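Local coordinates for putative heme binding protein (Tannerella forsythia, PDB 6EU8) that probably binds heme as a member of the HmuY-like family, with binding properties that differ from those of Porphyromonas gingivalis HmuY, at residues E9-S14 / Y191-K196; Q34-R39 / A63-K68; H38-E43 / T129-A134; K106-K111 / V136-K141. All blocks are in the same frame, centred on the assembly; numbering follows the deposited sequence.

Interaction 1: E9-S14 / Y191-K196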
loop_
_atom_site.group_PDB
_atom_site.type_symbol
_atom_site.label_atom_id
_atom_site.label_comp_id
_atom_site.label_asym_id
_atom_site.label_seq_id
_atom_site.Cartn_x
_atom_site.Cartn_y
_atom_site.Cartn_z
ATOM N N GLU A 9 18.525 17.704 2.101
ATOM C CA GLU A 9 19.078 16.498 2.698
ATOM C C GLU A 9 18.126 15.321 2.447
ATOM O O GLU A 9 16.902 15.490 2.487
ATOM C CB GLU A 9 19.300 16.693 4.208
ATOM C CG GLU A 9 20.432 17.655 4.555
ATOM C CD GLU A 9 21.796 17.088 4.193
ATOM O OE1 GLU A 9 22.235 16.137 4.877
ATOM O OE2 GLU A 9 22.421 17.579 3.222
ATOM N N THR A 10 18.706 14.152 2.165
ATOM C CA THR A 10 17.945 12.887 2.074
ATOM C C THR A 10 17.427 12.492 3.449
ATOM O O THR A 10 18.122 12.663 4.451
ATOM C CB THR A 10 18.837 11.758 1.507
ATOM O OG1 THR A 10 19.397 12.183 0.272
ATOM C CG2 THR A 10 18.048 10.482 1.247
ATOM N N ILE A 11 16.195 11.979 3.491
ATOM C CA ILE A 11 15.547 11.540 4.712
ATOM C C ILE A 11 15.658 10.004 4.674
ATOM O O ILE A 11 15.180 9.374 3.733
ATOM C CB ILE A 11 14.068 12.010 4.749
ATOM C CG1 ILE A 11 13.957 13.542 4.565
ATOM C CG2 ILE A 11 13.374 11.587 6.034
ATOM C CD1 ILE A 11 14.576 14.374 5.675
ATOM N N LYS A 12 16.351 9.433 5.657
ATOM C CA LYS A 12 16.603 7.987 5.734
ATOM C C LYS A 12 15.974 7.477 7.017
ATOM O O LYS A 12 16.404 7.843 8.113
ATOM C CB LYS A 12 18.106 7.701 5.713
ATOM C CG LYS A 12 18.829 8.259 4.507
ATOM C CD LYS A 12 20.272 7.771 4.441
ATOM C CE LYS A 12 21.018 8.388 3.269
ATOM N NZ LYS A 12 22.436 7.938 3.219
ATOM N N LYS A 13 14.925 6.653 6.901
ATOM C CA LYS A 13 14.136 6.229 8.059
ATOM C C LYS A 13 13.565 4.828 7.821
ATOM O O LYS A 13 13.620 4.304 6.695
ATOM C CB LYS A 13 12.962 7.183 8.340
ATOM C CG LYS A 13 13.303 8.639 8.626
ATOM C CD LYS A 13 13.915 8.799 10.015
ATOM C CE LYS A 13 14.316 10.243 10.305
ATOM N NZ LYS A 13 13.129 11.135 10.439
ATOM N N SER A 14 13.039 4.264 8.906
ATOM C CA SER A 14 12.285 3.000 8.900
ATOM C C SER A 14 10.895 3.289 9.437
ATOM O O SER A 14 10.730 4.188 10.248
ATOM C CB SER A 14 12.974 1.952 9.772
ATOM O OG SER A 14 14.274 1.633 9.295
ATOM N N TYR A 191 13.461 3.248 4.051
ATOM C CA TYR A 191 13.455 4.071 2.850
ATOM C C TYR A 191 14.495 5.213 2.845
ATOM O O TYR A 191 14.966 5.606 3.901
ATOM C CB TYR A 191 12.042 4.647 2.567
ATOM C CG TYR A 191 11.534 5.618 3.579
ATOM C CD1 TYR A 191 10.856 5.202 4.715
ATOM C CD2 TYR A 191 11.731 6.998 3.404
ATOM C CE1 TYR A 191 10.358 6.121 5.639
ATOM C CE2 TYR A 191 11.261 7.895 4.317
ATOM C CZ TYR A 191 10.571 7.474 5.413
ATOM O OH TYR A 191 10.096 8.388 6.312
ATOM N N GLU A 192 14.787 5.707 1.657
ATOM C CA GLU A 192 15.607 6.927 1.455
ATOM C C GLU A 192 14.810 7.859 0.512
ATOM O O GLU A 192 14.661 7.567 -0.673
ATOM C CB GLU A 192 17.004 6.570 0.901
ATOM C CG GLU A 192 17.774 5.609 1.803
ATOM C CD GLU A 192 19.261 5.464 1.466
ATOM O OE1 GLU A 192 19.692 5.888 0.381
ATOM O OE2 GLU A 192 19.997 4.891 2.315
ATOM N N PHE A 193 14.299 8.960 1.062
ATOM C CA PHE A 193 13.419 9.921 0.346
ATOM C C PHE A 193 14.216 11.177 -0.028
ATOM O O PHE A 193 14.834 11.745 0.855
ATOM C CB PHE A 193 12.257 10.313 1.266
ATOM C CG PHE A 193 11.314 11.344 0.694
ATOM C CD1 PHE A 193 10.220 10.978 -0.082
ATOM C CD2 PHE A 193 11.497 12.689 0.975
ATOM C CE1 PHE A 193 9.345 11.921 -0.599
ATOM C CE2 PHE A 193 10.626 13.635 0.471
ATOM C CZ PHE A 193 9.554 13.262 -0.327
ATOM N N GLN A 194 14.159 11.564 -1.303
ATOM C CA GLN A 194 14.772 12.822 -1.795
ATOM C C GLN A 194 13.697 13.938 -1.937
ATOM O O GLN A 194 12.956 13.901 -2.922
ATOM C CB GLN A 194 15.456 12.565 -3.136
ATOM C CG GLN A 194 16.121 13.812 -3.744
ATOM C CD GLN A 194 17.113 14.474 -2.799
ATOM O OE1 GLN A 194 18.163 13.909 -2.503
ATOM N NE2 GLN A 194 16.764 15.659 -2.287
ATOM N N PRO A 195 13.650 14.928 -0.988
ATOM C CA PRO A 195 12.699 16.045 -1.139
ATOM C C PRO A 195 13.056 17.001 -2.280
ATOM O O PRO A 195 14.222 17.087 -2.690
ATOM C CB PRO A 195 12.753 16.776 0.209
ATOM C CG PRO A 195 13.596 15.941 1.113
ATOM C CD PRO A 195 14.446 15.080 0.249
ATOM N N LYS A 196 12.037 17.685 -2.792
ATOM C CA LYS A 196 12.219 18.783 -3.749
ATOM C C LYS A 196 11.889 20.097 -3.050
ATOM O O LYS A 196 11.397 20.142 -1.920
ATOM C CB LYS A 196 11.309 18.606 -4.976
ATOM C CG LYS A 196 11.855 17.672 -6.045
ATOM C CD LYS A 196 13.152 18.214 -6.630
ATOM C CE LYS A 196 13.396 17.724 -8.043
ATOM N NZ LYS A 196 13.512 16.243 -8.076
ATOM O OXT LYS A 196 12.126 21.166 -3.612
#

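Interaction 2: Q34-R39 / A63-K68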
loop_
_atom_site.group_PDB
_atom_site.type_symbol
_atom_site.label_atom_id
_atom_site.label_comp_id
_atom_site.label_asym_id
_atom_site.label_seq_id
_atom_site.Cartn_x
_atom_site.Cartn_y
_atom_site.Cartn_z
ATOM N N GLN A 34 4.691 11.495 9.252
ATOM C CA GLN A 34 3.319 11.507 9.749
ATOM C C GLN A 34 2.497 10.428 9.028
ATOM O O GLN A 34 2.766 10.146 7.850
ATOM C CB GLN A 34 2.634 12.832 9.426
ATOM C CG GLN A 34 3.205 14.101 10.050
ATOM C CD GLN A 34 2.726 15.346 9.295
ATOM O OE1 GLN A 34 3.030 15.533 8.104
ATOM N NE2 GLN A 34 1.938 16.182 9.965
ATOM N N THR A 35 1.521 9.873 9.753
ATOM C CA THR A 35 0.535 8.922 9.198
ATOM C C THR A 35 -0.879 9.245 9.669
ATOM O O THR A 35 -1.051 9.910 10.701
ATOM C CB THR A 35 0.837 7.466 9.571
ATOM O OG1 THR A 35 0.659 7.279 10.981
ATOM C CG2 THR A 35 2.225 7.059 9.158
ATOM N N GLU A 36 -1.876 8.786 8.899
ATOM C CA GLU A 36 -3.317 8.915 9.208
ATOM C C GLU A 36 -4.040 7.672 8.709
ATOM O O GLU A 36 -3.781 7.222 7.585
ATOM C CB GLU A 36 -3.938 10.139 8.517
ATOM C CG GLU A 36 -4.200 11.344 9.407
ATOM C CD GLU A 36 -4.735 12.540 8.624
ATOM O OE1 GLU A 36 -5.767 12.439 7.919
ATOM O OE2 GLU A 36 -4.107 13.612 8.691
ATOM N N THR A 37 -4.930 7.132 9.540
ATOM C CA THR A 37 -5.692 5.947 9.194
ATOM C C THR A 37 -7.178 6.327 9.012
ATOM O O THR A 37 -7.774 6.952 9.905
ATOM C CB THR A 37 -5.512 4.828 10.239
ATOM O OG1 THR A 37 -4.116 4.476 10.342
ATOM C CG2 THR A 37 -6.315 3.585 9.897
ATOM N N HIS A 38 -7.785 5.958 7.876
ATOM C CA HIS A 38 -9.211 6.234 7.619
ATOM C C HIS A 38 -9.879 5.040 6.947
ATOM O O HIS A 38 -9.251 4.334 6.152
ATOM C CB HIS A 38 -9.404 7.403 6.666
ATOM C CG HIS A 38 -8.857 8.703 7.169
ATOM N ND1 HIS A 38 -9.593 9.554 7.966
ATOM C CD2 HIS A 38 -7.646 9.281 7.010
ATOM C CE1 HIS A 38 -8.863 10.619 8.253
ATOM N NE2 HIS A 38 -7.674 10.476 7.694
ATOM N N ARG A 39 -11.149 4.821 7.263
ATOM C CA ARG A 39 -11.980 3.822 6.596
ATOM C C ARG A 39 -12.061 4.114 5.089
ATOM O O ARG A 39 -12.207 5.272 4.683
ATOM C CB ARG A 39 -13.398 3.829 7.211
ATOM C CG ARG A 39 -14.389 2.825 6.635
ATOM C CD ARG A 39 -15.760 2.969 7.316
ATOM N NE ARG A 39 -16.812 2.091 6.806
ATOM C CZ ARG A 39 -17.467 2.255 5.664
ATOM N NH1 ARG A 39 -17.164 3.269 4.883
ATOM N NH2 ARG A 39 -18.412 1.391 5.295
ATOM N N ALA A 63 -10.848 14.261 1.065
ATOM C CA ALA A 63 -10.747 15.562 1.747
ATOM C C ALA A 63 -10.633 15.464 3.274
ATOM O O ALA A 63 -10.136 16.391 3.914
ATOM C CB ALA A 63 -11.916 16.462 1.352
ATOM N N ASP A 64 -11.071 14.347 3.859
ATOM C CA ASP A 64 -10.866 14.070 5.290
ATOM C C ASP A 64 -9.418 13.805 5.700
ATOM O O ASP A 64 -9.131 13.735 6.897
ATOM C CB ASP A 64 -11.717 12.878 5.741
ATOM C CG ASP A 64 -13.206 13.083 5.500
ATOM O OD1 ASP A 64 -13.632 14.234 5.361
ATOM O OD2 ASP A 64 -13.957 12.091 5.466
ATOM N N ILE A 65 -8.523 13.610 4.728
ATOM C CA ILE A 65 -7.108 13.382 5.014
ATOM C C ILE A 65 -6.440 14.747 5.174
ATOM O O ILE A 65 -6.401 15.533 4.230
ATOM C CB ILE A 65 -6.376 12.597 3.891
ATOM C CG1 ILE A 65 -7.092 11.277 3.555
ATOM C CG2 ILE A 65 -4.931 12.329 4.316
ATOM C CD1 ILE A 65 -6.672 10.688 2.223
ATOM N N LYS A 66 -5.907 15.020 6.357
ATOM C CA LYS A 66 -5.315 16.349 6.633
ATOM C C LYS A 66 -3.853 16.493 6.184
ATOM O O LYS A 66 -3.455 17.563 5.697
ATOM C CB LYS A 66 -5.479 16.700 8.117
ATOM C CG LYS A 66 -6.899 16.522 8.650
ATOM C CD LYS A 66 -7.954 17.101 7.707
ATOM C CE LYS A 66 -9.334 17.170 8.343
ATOM N NZ LYS A 66 -10.363 17.604 7.354
ATOM N N ILE A 67 -3.059 15.431 6.329
ATOM C CA ILE A 67 -1.641 15.465 5.932
ATOM C C ILE A 67 -1.449 15.366 4.427
ATOM O O ILE A 67 -2.301 14.795 3.735
ATOM C CB ILE A 67 -0.789 14.370 6.648
ATOM C CG1 ILE A 67 -1.258 12.928 6.333
ATOM C CG2 ILE A 67 -0.795 14.576 8.158
ATOM C CD1 ILE A 67 -0.306 11.867 6.853
ATOM N N LYS A 68 -0.329 15.902 3.919
ATOM C CA LYS A 68 0.206 15.492 2.621
ATOM C C LYS A 68 0.696 14.048 2.771
ATOM O O LYS A 68 1.091 13.657 3.859
ATOM C CB LYS A 68 1.393 16.367 2.180
ATOM C CG LYS A 68 1.008 17.738 1.633
ATOM C CD LYS A 68 2.251 18.466 1.130
ATOM C CE LYS A 68 1.921 19.756 0.392
ATOM N NZ LYS A 68 1.745 20.883 1.348
HETATM O O HOH W 1 1.792 17.053 5.896
#

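Interaction 3: H38-E43 / T129-A134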
loop_
_atom_site.group_PDB
_atom_site.type_symbol
_atom_site.label_atom_id
_atom_site.label_comp_id
_atom_site.label_asym_id
_atom_site.label_seq_id
_atom_site.Cartn_x
_atom_site.Cartn_y
_atom_site.Cartn_z
ATOM N N HIS A 38 -7.785 5.958 7.876
ATOM C CA HIS A 38 -9.211 6.234 7.619
ATOM C C HIS A 38 -9.879 5.040 6.947
ATOM O O HIS A 38 -9.251 4.334 6.152
ATOM C CB HIS A 38 -9.404 7.403 6.666
ATOM C CG HIS A 38 -8.857 8.703 7.169
ATOM N ND1 HIS A 38 -9.593 9.554 7.966
ATOM C CD2 HIS A 38 -7.646 9.281 7.010
ATOM C CE1 HIS A 38 -8.863 10.619 8.253
ATOM N NE2 HIS A 38 -7.674 10.476 7.694
ATOM N N ARG A 39 -11.149 4.821 7.263
ATOM C CA ARG A 39 -11.980 3.822 6.596
ATOM C C ARG A 39 -12.061 4.114 5.089
ATOM O O ARG A 39 -12.207 5.272 4.683
ATOM C CB ARG A 39 -13.398 3.829 7.211
ATOM C CG ARG A 39 -14.389 2.825 6.635
ATOM C CD ARG A 39 -15.760 2.969 7.316
ATOM N NE ARG A 39 -16.812 2.091 6.806
ATOM C CZ ARG A 39 -17.467 2.255 5.664
ATOM N NH1 ARG A 39 -17.164 3.269 4.883
ATOM N NH2 ARG A 39 -18.412 1.391 5.295
ATOM N N ASP A 40 -11.915 3.075 4.271
ATOM C CA ASP A 40 -12.058 3.177 2.800
ATOM C C ASP A 40 -13.297 3.991 2.420
ATOM O O ASP A 40 -14.363 3.784 3.016
ATOM C CB ASP A 40 -12.049 1.761 2.184
ATOM C CG ASP A 40 -12.256 1.757 0.682
ATOM O OD1 ASP A 40 -13.418 1.900 0.255
ATOM O OD2 ASP A 40 -11.245 1.605 -0.068
ATOM N N PHE A 41 -13.144 4.907 1.441
ATOM C CA PHE A 41 -14.177 5.903 1.052
ATOM C C PHE A 41 -15.134 5.496 -0.079
ATOM O O PHE A 41 -16.015 6.285 -0.466
ATOM C CB PHE A 41 -13.500 7.276 0.676
ATOM C CG PHE A 41 -12.590 7.844 1.755
ATOM C CD1 PHE A 41 -13.092 8.185 3.001
ATOM C CD2 PHE A 41 -11.237 8.039 1.533
ATOM C CE1 PHE A 41 -12.271 8.721 3.992
ATOM C CE2 PHE A 41 -10.396 8.541 2.539
ATOM C CZ PHE A 41 -10.928 8.866 3.775
ATOM N N SER A 42 -15.028 4.265 -0.599
ATOM C CA SER A 42 -15.867 3.839 -1.708
ATOM C C SER A 42 -17.255 3.344 -1.229
ATOM O O SER A 42 -17.461 3.119 -0.039
ATOM C CB SER A 42 -15.139 2.769 -2.522
ATOM O OG SER A 42 -15.077 1.533 -1.850
ATOM N N GLU A 43 -18.184 3.172 -2.169
ATOM C CA GLU A 43 -19.409 2.440 -1.868
ATOM C C GLU A 43 -19.017 0.941 -1.739
ATOM O O GLU A 43 -18.347 0.402 -2.604
ATOM C CB GLU A 43 -20.494 2.638 -2.937
ATOM C CG GLU A 43 -21.772 1.902 -2.596
ATOM C CD GLU A 43 -22.875 2.181 -3.590
ATOM O OE1 GLU A 43 -22.935 1.505 -4.650
ATOM O OE2 GLU A 43 -23.647 3.137 -3.298
ATOM N N THR A 129 -17.356 -8.824 1.554
ATOM C CA THR A 129 -17.570 -7.406 1.131
ATOM C C THR A 129 -16.331 -6.855 0.428
ATOM O O THR A 129 -15.206 -7.004 0.915
ATOM C CB THR A 129 -17.913 -6.542 2.344
ATOM O OG1 THR A 129 -18.970 -7.183 3.087
ATOM C CG2 THR A 129 -18.426 -5.126 1.924
ATOM N N VAL A 130 -16.550 -6.189 -0.703
ATOM C CA VAL A 130 -15.472 -5.553 -1.508
ATOM C C VAL A 130 -15.702 -4.043 -1.701
ATOM O O VAL A 130 -16.818 -3.554 -1.674
ATOM C CB VAL A 130 -15.315 -6.210 -2.878
ATOM C CG1 VAL A 130 -14.797 -7.652 -2.726
ATOM C CG2 VAL A 130 -16.619 -6.228 -3.661
ATOM N N ALA A 131 -14.599 -3.328 -1.921
ATOM C CA ALA A 131 -14.645 -1.894 -2.281
ATOM C C ALA A 131 -15.214 -1.741 -3.681
ATOM O O ALA A 131 -14.776 -2.408 -4.609
ATOM C CB ALA A 131 -13.256 -1.318 -2.203
ATOM N N GLY A 132 -16.199 -0.850 -3.868
ATOM C CA GLY A 132 -16.743 -0.647 -5.231
ATOM C C GLY A 132 -15.679 -0.243 -6.245
ATOM O O GLY A 132 -15.658 -0.726 -7.382
ATOM N N MET A 133 -14.780 0.645 -5.829
ATOM C CA MET A 133 -13.623 1.003 -6.591
ATOM C C MET A 133 -12.447 1.254 -5.647
ATOM O O MET A 133 -12.652 1.871 -4.611
ATOM C CB MET A 133 -13.924 2.326 -7.335
ATOM C CG MET A 133 -14.955 2.250 -8.445
ATOM S SD MET A 133 -14.537 1.260 -9.900
ATOM C CE MET A 133 -12.753 1.343 -9.947
ATOM N N ALA A 134 -11.263 0.781 -6.014
ATOM C CA ALA A 134 -10.041 1.043 -5.269
ATOM C C ALA A 134 -8.852 1.219 -6.221
ATOM O O ALA A 134 -8.870 0.736 -7.353
ATOM C CB ALA A 134 -9.761 -0.063 -4.230
HETATM O O HOH W 2 -11.191 2.828 -2.430
#

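Interaction 4: K106-K111 / V136-K141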
loop_
_atom_site.group_PDB
_atom_site.type_symbol
_atom_site.label_atom_id
_atom_site.label_comp_id
_atom_site.label_asym_id
_atom_site.label_seq_id
_atom_site.Cartn_x
_atom_site.Cartn_y
_atom_site.Cartn_z
ATOM N N LYS A 106 1.948 3.698 -13.130
ATOM C CA LYS A 106 0.985 4.406 -12.284
ATOM C C LYS A 106 -0.016 3.405 -11.652
ATOM O O LYS A 106 -0.098 2.248 -12.048
ATOM C CB LYS A 106 0.195 5.450 -13.093
ATOM C CG LYS A 106 1.037 6.622 -13.606
ATOM C CD LYS A 106 0.330 7.365 -14.732
ATOM C CE LYS A 106 1.299 8.263 -15.496
ATOM N NZ LYS A 106 1.916 9.289 -14.611
ATOM N N ASP A 107 -0.738 3.882 -10.649
ATOM C CA ASP A 107 -1.761 3.046 -9.972
ATOM C C ASP A 107 -2.896 2.708 -10.948
ATOM O O ASP A 107 -3.198 3.510 -11.877
ATOM C CB ASP A 107 -2.359 3.747 -8.775
ATOM C CG ASP A 107 -1.382 4.002 -7.644
ATOM O OD1 ASP A 107 -0.148 3.773 -7.735
ATOM O OD2 ASP A 107 -1.888 4.520 -6.645
ATOM N N VAL A 108 -3.535 1.554 -10.731
ATOM C CA VAL A 108 -4.696 1.112 -11.526
ATOM C C VAL A 108 -5.939 1.054 -10.642
ATOM O O VAL A 108 -5.824 0.895 -9.431
ATOM C CB VAL A 108 -4.468 -0.241 -12.223
ATOM C CG1 VAL A 108 -3.258 -0.146 -13.165
ATOM C CG2 VAL A 108 -4.302 -1.396 -11.248
ATOM N N GLU A 109 -7.098 1.216 -11.255
ATOM C CA GLU A 109 -8.401 1.125 -10.581
ATOM C C GLU A 109 -8.917 -0.292 -10.688
ATOM O O GLU A 109 -8.962 -0.855 -11.806
ATOM C CB GLU A 109 -9.434 2.066 -11.236
ATOM C CG GLU A 109 -9.192 3.543 -10.946
ATOM C CD GLU A 109 -10.348 4.457 -11.345
ATOM O OE1 GLU A 109 -11.302 4.015 -12.030
ATOM O OE2 GLU A 109 -10.296 5.642 -10.956
ATOM N N ILE A 110 -9.342 -0.872 -9.555
ATOM C CA ILE A 110 -9.928 -2.214 -9.530
ATOM C C ILE A 110 -11.352 -2.141 -8.959
ATOM O O ILE A 110 -11.574 -1.558 -7.891
ATOM C CB ILE A 110 -9.053 -3.232 -8.786
ATOM C CG1 ILE A 110 -8.755 -2.806 -7.348
ATOM C CG2 ILE A 110 -7.743 -3.442 -9.536
ATOM C CD1 ILE A 110 -8.104 -3.925 -6.534
ATOM N N LYS A 111 -12.300 -2.733 -9.688
ATOM C CA LYS A 111 -13.726 -2.692 -9.384
ATOM C C LYS A 111 -14.216 -3.983 -8.690
ATOM O O LYS A 111 -14.024 -5.084 -9.209
ATOM C CB LYS A 111 -14.489 -2.526 -10.698
ATOM C CG LYS A 111 -15.975 -2.324 -10.548
ATOM C CD LYS A 111 -16.641 -2.215 -11.923
ATOM C CE LYS A 111 -18.152 -2.220 -11.830
ATOM N NZ LYS A 111 -18.745 -2.060 -13.193
ATOM N N VAL A 136 -4.681 0.663 -6.609
ATOM C CA VAL A 136 -3.544 -0.122 -6.153
ATOM C C VAL A 136 -2.419 0.007 -7.188
ATOM O O VAL A 136 -2.694 0.086 -8.389
ATOM C CB VAL A 136 -3.898 -1.627 -5.928
ATOM C CG1 VAL A 136 -4.997 -1.752 -4.870
ATOM C CG2 VAL A 136 -4.335 -2.323 -7.219
ATOM N N ASN A 137 -1.175 -0.033 -6.757
ATOM C CA ASN A 137 -0.052 0.024 -7.699
ATOM C C ASN A 137 0.384 -1.390 -8.079
ATOM O O ASN A 137 0.707 -2.192 -7.179
ATOM C CB ASN A 137 1.121 0.790 -7.108
ATOM C CG ASN A 137 2.169 1.085 -8.166
ATOM O OD1 ASN A 137 3.036 0.279 -8.441
ATOM N ND2 ASN A 137 2.011 2.223 -8.821
ATOM N N PRO A 138 0.387 -1.727 -9.393
ATOM C CA PRO A 138 0.670 -3.108 -9.810
ATOM C C PRO A 138 2.150 -3.517 -9.692
ATOM O O PRO A 138 2.441 -4.714 -9.681
ATOM C CB PRO A 138 0.214 -3.118 -11.274
ATOM C CG PRO A 138 0.401 -1.724 -11.718
ATOM C CD PRO A 138 0.072 -0.869 -10.545
ATOM N N VAL A 139 3.075 -2.544 -9.638
ATOM C CA VAL A 139 4.486 -2.810 -9.373
ATOM C C VAL A 139 4.706 -3.036 -7.856
ATOM O O VAL A 139 5.267 -4.060 -7.450
ATOM C CB VAL A 139 5.421 -1.690 -9.943
ATOM C CG1 VAL A 139 6.855 -1.822 -9.417
ATOM C CG2 VAL A 139 5.384 -1.717 -11.478
ATOM N N LEU A 140 4.222 -2.125 -7.021
ATOM C CA LEU A 140 4.434 -2.273 -5.584
ATOM C C LEU A 140 3.767 -3.529 -5.027
ATOM O O LEU A 140 4.248 -4.052 -4.051
ATOM C CB LEU A 140 4.018 -1.016 -4.828
ATOM C CG LEU A 140 4.853 0.232 -5.178
ATOM C CD1 LEU A 140 4.221 1.496 -4.602
ATOM C CD2 LEU A 140 6.290 0.067 -4.734
ATOM N N LYS A 141 2.724 -4.025 -5.681
ATOM C CA LYS A 141 2.034 -5.277 -5.233
ATOM C C LYS A 141 2.998 -6.448 -5.180
ATOM O O LYS A 141 2.851 -7.360 -4.340
ATOM C CB LYS A 141 0.889 -5.600 -6.190
ATOM C CG LYS A 141 -0.053 -6.737 -5.771
ATOM C CD LYS A 141 -0.999 -7.105 -6.919
ATOM C CE LYS A 141 -1.646 -8.466 -6.737
ATOM N NZ LYS A 141 -2.876 -8.370 -5.926
#

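Interaction 1: E9-S14 / Y191-K196
Tyr191 lays one face of its ring against the backbone of Lys13, whose CA sits over that face, while Lys13 CB comes within 3.7 Å of the phenolic oxygen, Tyr191 OH. CG of Tyr191 stands between the backbone N and the carbonyl carbon (chi1 66°), and from there the ring reaches across to Lys13. The flat ring suits this place because it can lie against the neighbouring strand and still present a hydroxyl beyond it, where OH hydrogen-bonds Leu30 O. Lys13 CB lies against the ring and CG near the hydroxyl; the chain bends twice beyond, and its charged end leads away. Beneath these side chains runs an antiparallel ladder that joins strand 11-18 to the last strand, 184-194, in the large sheet. Its hydrogen-bonded pairs are Ile11 with Phe193 and Lys13 with Tyr191. Ile11 N reaches Phe193 O at 3.0 Å, almost straight at 175°, and Phe193 N returns to Ile11 O at 2.8 Å. Ile11 is branched at CB, a shape at home in strands; CB meets Phe193 CB at 4.3 Å, and CG1 meets Pro195 CG at 4.2 Å. On the other face, the non-hydrogen-bonded pair Lys12 and Glu192 lies with aliphatic carbons in touch, but Lys12 NZ and Glu192 OE2, 4.0 Å apart, stay beyond a salt bridge. Past the ladder, Pro195 sets CD 3.3 Å from Glu9 O.

Interaction 2: Q34-R39 / A63-K68
Glu36 reaches from strand 35-39, an outermost strand of the four-stranded antiparallel sheet, to the backbone N-H groups of Lys66 and Ile67 in the connection between strands 51-56 and 71-74. CB points toward the loop, and with chi2 at 176° the chain runs on extended through CG, bringing CD within 3.6 Å of Lys66 N. OE1 accepts Lys66 N at 3.0 Å on its syn lone pair and, on its anti lone pair, His38 NE2 at 2.7 Å. That donor comes from two residues along the same strand and holds OE1 in the plane of the imidazole. OE2 takes Ile67 N at 3.2 Å, met from above the carboxylate plane, has a weak bond from Lys66 N, and lies 3.5 Å from Ile67 CG2. That methyl packs 3.6 Å from Gln34 NE2, while Gln34 OE1 bonds to Thr32 OG1 and, through a water, to Lys68 N. His38 rests its CE1 3.4 Å from Asp64 O. A carboxylate suits this place because it can serve successive backbone N-H groups; with donors converging on both oxygens, the geometry is consistent with an ionised Glu36 that the imidazole N-H orients and that pins the loop to the strand.

Interaction 3: H38-E43 / T129-A134
Two oxygens from consecutive residues, Ser42 OG and Glu43 O, converge on the single backbone N-H of Gly132. The main bond is to Glu43 O at 2.8 Å, with the nitrogen nearly in line with the carbonyl although the angle at hydrogen is a bent 135°; the approach to Ser42 OG, 3.3 Å, is weak. Glycine suits the spot because a beta carbon would have to point at the 38-43 segment and collide with Glu43 O. Ser42, a small residue that can sit close to the backbone of 131-133, has chi1 at 73°, which puts OG between the backbone N and the carbonyl carbon. From there OG touches Ala131 CB at 3.4 Å, while Ser42 CB lies 3.4 Å from Met133 O. The hydroxyl donates to Asp40 OD1 at 2.7 Å, on the syn lone pair, a bond that orients the hydroxyl. That same OD1 takes Ser42 N at 3.0 Å, from well above the carboxylate plane, and also the indole NE1 of Trp44. Asp40 OD2 receives Trp25 NE1 and a water; the water donates 2.7 Å to OD2 and also donates to Met133 O, bridging the two segments. The buried carboxylate thus has partners for both oxygens, and the number of donors would favour its charged form. Asp40 to Ser42 form an Asx turn, placed here where the chain leaves strand 35-39 of the four-stranded sheet and enters strand 44-48 of the large one, beside its antiparallel neighbour 127-136.

Interaction 4: K106-K111 / V136-K141
Asp107 and Asn137 meet through a side-chain hydrogen bond: Asn137 ND2 donates to Asp107 OD1 at 2.9 Å and 167°. The bond lies in the amide plane and uses the anti lone pair of OD1, with carboxylate and amide planes turned 75° apart. Next to it, Val108 and Val136 form an antiparallel hydrogen-bonded pair, Val108 N to Val136 O at 2.9 Å and Val136 N to Val108 O at 3.1 Å, where strands 105-111 and 127-136 run side by side in the large sheet. Beta-branched valines suit these extended positions, and their CG2 methyls touch at 4.1 Å. Ile110 sets its longer arm crosswise to Val136, CD1 to CG1 at 4.1 Å, and Pro138 CG packs against Val108 CG1. In the second shell, CG of Asn137 lies anti to the backbone N (chi1 -169°), and chi2 turns the amide so that its two ends serve different partners. OD1 accepts Leu140 N at 3.0 Å, an Asx motif at the turn after strand 127-136, and ND2 also bonds Lys105 O. Asp107 OD1 takes Thr80 OG1 as well, and OD2 has a long, weak ion pair with Arg79. Farther out, Leu140 packs on Ala85, Phe160 and Val162. Asparagine fits because one amide supplies both donor and acceptor; with two hydrogen-bond partners on OD1 and a distant Arg79 near OD2, Asp107 is consistent with a charged form.

How the interactions relate
From the N terminus, interaction 1 opens first and closes last: residues 9-14 pair with 191-196, bringing the chain's two ends together and enclosing the other three contacts. Interactions 2 and 3 start from the same strand, 35-39, and share His38 and Arg39; the first closes a short loop onto 63-68, the second reaches on to 129-134. Interaction 4 follows interaction 2 in series but crosses interaction 3, because 106-111 precedes 129-134 and 136-141 follows it. Interactions 3 and 4 touch where strands 127-136 and 105-111 lie side by side in the large sheet, which interaction 1 also reaches. Interaction 2 links the four-stranded sheet to a loop, interaction 3 to the large sheet.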